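Local coordinates for beta-mannosidase (Trichoderma harzianum, PDB 4CVU), which probably hydrolyses terminal beta-linked mannose residues from the non-reducing ends of mannosides, as a fungal glycoside hydrolase of family 2, at residues A[186-191]-A[198-203]. Sequence-based numbering, arbitrary orientation.
Sequences PNRQWV and FGWDWG. With NAG (2-acetamido-2-deoxy-beta-D-glucopyranose), chain J.
Arg188 and Phe198 bring the two segments closest, their CA atoms 7.2 Å apart; 186-191 turns through a short 3-10 segment at 188-190, and 198-203 runs on without regular structure, no hydrogen bond joining the two. Arg188 does most of the bridging. Arg188 CB lies 3.6 Å from Phe198 CD2, meeting the ring obliquely, while the chain, extended from CG to NE, carries the guanidinium on to Trp200. There the six-membered end of the indole points at one guanidinium face: Trp200 CZ3 is 3.7 Å from Arg188 NH1, and the two planes stand 70° apart, so the groups meet edge-on to face rather than stacked flat. Arg188 NH1 is also hydrogen-bonded to the backbone O of Ser450, which helps fix the group's rotation. Replacing Arg188 with alanine would take away the guanidinium and is likely to leave the Ser450 carbonyl without this donor and a gap beside the Trp200 edge. At the para position, Phe198 CZ meets Val191 CG1 at 3.8 Å, again obliquely, a methyl that chi1 of 55° turns to the ring. Phe198 and Val191 both also touch helix 159-168, and Trp200 stacks on Phe183 and meets Trp422 edge-to-face. This buried contact thus joins an arginine to the rings of Phe198 and Trp200 inside the long loop between helix 159-168 and strand 215-221, part of the galactose-binding-like domain of family 2 glycosidases.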
loop_
_atom_site.group_PDB
_atom_site.type_symbol
_atom_site.label_atom_id
_atom_site.label_comp_id
_atom_site.label_asym_id
_atom_site.label_seq_id
_atom_site.Cartn_x
_atom_site.Cartn_y
_atom_site.Cartn_z
ATOM N N PRO A 186 -17.256 -7.784 22.908
ATOM C CA PRO A 186 -17.640 -8.357 24.191
ATOM C C PRO A 186 -18.398 -9.652 24.037
ATOM O O PRO A 186 -18.839 -10.006 22.959
ATOM C CB PRO A 186 -18.617 -7.320 24.731
ATOM C CG PRO A 186 -19.248 -6.769 23.488
ATOM C CD PRO A 186 -18.121 -6.657 22.524
ATOM N N ASN A 187 -18.586 -10.336 25.149
ATOM C CA ASN A 187 -19.446 -11.510 25.238
ATOM C C ASN A 187 -18.970 -12.831 24.652
ATOM O O ASN A 187 -19.772 -13.732 24.542
ATOM C CB ASN A 187 -20.879 -11.207 24.752
ATOM C CG ASN A 187 -21.553 -10.128 25.556
ATOM O OD1 ASN A 187 -21.511 -10.115 26.776
ATOM N ND2 ASN A 187 -22.090 -9.185 24.878
ATOM N N ARG A 188 -17.678 -12.960 24.335
ATOM C CA ARG A 188 -17.120 -14.132 23.674
ATOM C C ARG A 188 -17.254 -15.425 24.484
ATOM O O ARG A 188 -17.198 -16.501 23.957
ATOM C CB ARG A 188 -15.657 -13.903 23.286
ATOM C CG ARG A 188 -14.668 -13.951 24.415
ATOM C CD ARG A 188 -13.262 -13.423 24.070
ATOM N NE ARG A 188 -12.469 -13.069 25.254
ATOM C CZ ARG A 188 -11.723 -13.933 25.926
ATOM N NH1 ARG A 188 -11.714 -15.159 25.561
ATOM N NH2 ARG A 188 -10.998 -13.589 26.981
ATOM N N GLN A 189 -17.427 -15.299 25.797
ATOM C CA GLN A 189 -17.526 -16.481 26.643
ATOM C C GLN A 189 -18.751 -17.351 26.280
ATOM O O GLN A 189 -18.802 -18.540 26.625
ATOM C CB GLN A 189 -17.554 -16.063 28.126
ATOM C CG GLN A 189 -18.838 -15.407 28.632
ATOM C CD GLN A 189 -18.868 -13.905 28.466
ATOM O OE1 GLN A 189 -18.216 -13.339 27.566
ATOM N NE2 GLN A 189 -19.686 -13.234 29.304
ATOM N N TRP A 190 -19.726 -16.752 25.595
ATOM C CA TRP A 190 -21.006 -17.423 25.277
ATOM C C TRP A 190 -20.961 -18.250 24.004
ATOM O O TRP A 190 -21.903 -18.963 23.711
ATOM C CB TRP A 190 -22.174 -16.392 25.189
ATOM C CG TRP A 190 -22.582 -15.976 26.535
ATOM C CD1 TRP A 190 -22.343 -14.778 27.134
ATOM C CD2 TRP A 190 -23.219 -16.793 27.507
ATOM N NE1 TRP A 190 -22.818 -14.783 28.422
ATOM C CE2 TRP A 190 -23.359 -16.017 28.676
ATOM C CE3 TRP A 190 -23.726 -18.105 27.497
ATOM C CZ2 TRP A 190 -23.969 -16.513 29.829
ATOM C CZ3 TRP A 190 -24.346 -18.593 28.640
ATOM C CH2 TRP A 190 -24.455 -17.802 29.789
ATOM N N VAL A 191 -19.865 -18.180 23.252
ATOM C CA VAL A 191 -19.820 -18.886 21.960
ATOM C C VAL A 191 -18.625 -19.816 21.840
ATOM O O VAL A 191 -17.504 -19.428 22.111
ATOM C CB VAL A 191 -19.903 -17.921 20.773
ATOM C CG1 VAL A 191 -18.819 -16.841 20.842
ATOM C CG2 VAL A 191 -19.804 -18.686 19.459
ATOM N N PHE A 198 -12.400 -12.510 18.044
ATOM C CA PHE A 198 -12.959 -11.269 18.533
ATOM C C PHE A 198 -11.898 -10.265 18.998
ATOM O O PHE A 198 -12.226 -9.292 19.718
ATOM C CB PHE A 198 -13.943 -11.555 19.669
ATOM C CG PHE A 198 -14.950 -12.612 19.317
ATOM C CD1 PHE A 198 -16.009 -12.316 18.477
ATOM C CD2 PHE A 198 -14.778 -13.921 19.746
ATOM C CE1 PHE A 198 -16.906 -13.303 18.122
ATOM C CE2 PHE A 198 -15.653 -14.915 19.372
ATOM C CZ PHE A 198 -16.734 -14.594 18.562
ATOM N N GLY A 199 -10.633 -10.538 18.605
ATOM C CA GLY A 199 -9.523 -9.688 18.861
ATOM C C GLY A 199 -8.619 -10.246 19.935
ATOM O O GLY A 199 -9.081 -10.922 20.826
ATOM N N TRP A 200 -7.317 -9.985 19.837
ATOM C CA TRP A 200 -6.405 -10.251 20.976
ATOM C C TRP A 200 -5.357 -9.141 20.965
ATOM O O TRP A 200 -5.347 -8.261 20.065
ATOM C CB TRP A 200 -5.793 -11.676 20.905
ATOM C CG TRP A 200 -5.588 -12.397 22.285
ATOM C CD1 TRP A 200 -4.456 -12.433 23.017
ATOM C CD2 TRP A 200 -6.567 -13.156 23.030
ATOM N NE1 TRP A 200 -4.646 -13.143 24.188
ATOM C CE2 TRP A 200 -5.936 -13.592 24.222
ATOM C CE3 TRP A 200 -7.902 -13.482 22.822
ATOM C CZ2 TRP A 200 -6.593 -14.350 25.187
ATOM C CZ3 TRP A 200 -8.567 -14.271 23.783
ATOM C CH2 TRP A 200 -7.892 -14.697 24.960
ATOM N N ASP A 201 -4.468 -9.163 21.958
ATOM C CA ASP A 201 -3.455 -8.146 22.080
ATOM C C ASP A 201 -2.293 -8.311 21.092
ATOM O O ASP A 201 -1.386 -7.515 21.136
ATOM C CB ASP A 201 -2.939 -7.986 23.538
ATOM C CG ASP A 201 -2.353 -9.243 24.127
ATOM O OD1 ASP A 201 -2.223 -10.298 23.459
ATOM O OD2 ASP A 201 -1.975 -9.172 25.327
ATOM N N TRP A 202 -2.386 -9.260 20.160
ATOM C CA TRP A 202 -1.478 -9.356 19.040
ATOM C C TRP A 202 -2.198 -9.544 17.704
ATOM O O TRP A 202 -1.539 -9.834 16.752
ATOM C CB TRP A 202 -0.470 -10.521 19.185
ATOM C CG TRP A 202 -1.013 -11.696 19.897
ATOM C CD1 TRP A 202 -0.704 -12.080 21.189
ATOM C CD2 TRP A 202 -2.005 -12.598 19.436
ATOM N NE1 TRP A 202 -1.440 -13.176 21.535
ATOM C CE2 TRP A 202 -2.238 -13.519 20.467
ATOM C CE3 TRP A 202 -2.726 -12.734 18.229
ATOM C CZ2 TRP A 202 -3.164 -14.538 20.343
ATOM C CZ3 TRP A 202 -3.599 -13.752 18.105
ATOM C CH2 TRP A 202 -3.830 -14.650 19.131
ATOM N N GLY A 203 -3.504 -9.424 17.647
ATOM C CA GLY A 203 -4.256 -9.762 16.393
ATOM C C GLY A 203 -5.558 -9.026 16.277
ATOM O O GLY A 203 -6.032 -8.403 17.263
HETATM C C1 NAG J . -24.669 -7.985 29.106
HETATM C C2 NAG J . -24.237 -6.560 28.810
HETATM C C3 NAG J . -24.393 -5.598 29.974
HETATM C C4 NAG J . -25.755 -5.720 30.664
HETATM C C5 NAG J . -26.154 -7.181 30.853
HETATM C C6 NAG J . -27.588 -7.294 31.392
HETATM C C7 NAG J . -22.512 -6.224 27.150
HETATM C C8 NAG J . -21.033 -6.234 26.901
HETATM N N2 NAG J . -22.852 -6.541 28.397
HETATM O O3 NAG J . -24.231 -4.303 29.434
HETATM O O4 NAG J . -25.638 -5.128 31.940
HETATM O O5 NAG J . -25.998 -7.926 29.640
HETATM O O6 NAG J . -28.435 -8.005 30.503
HETATM O O7 NAG J . -23.310 -5.951 26.231
#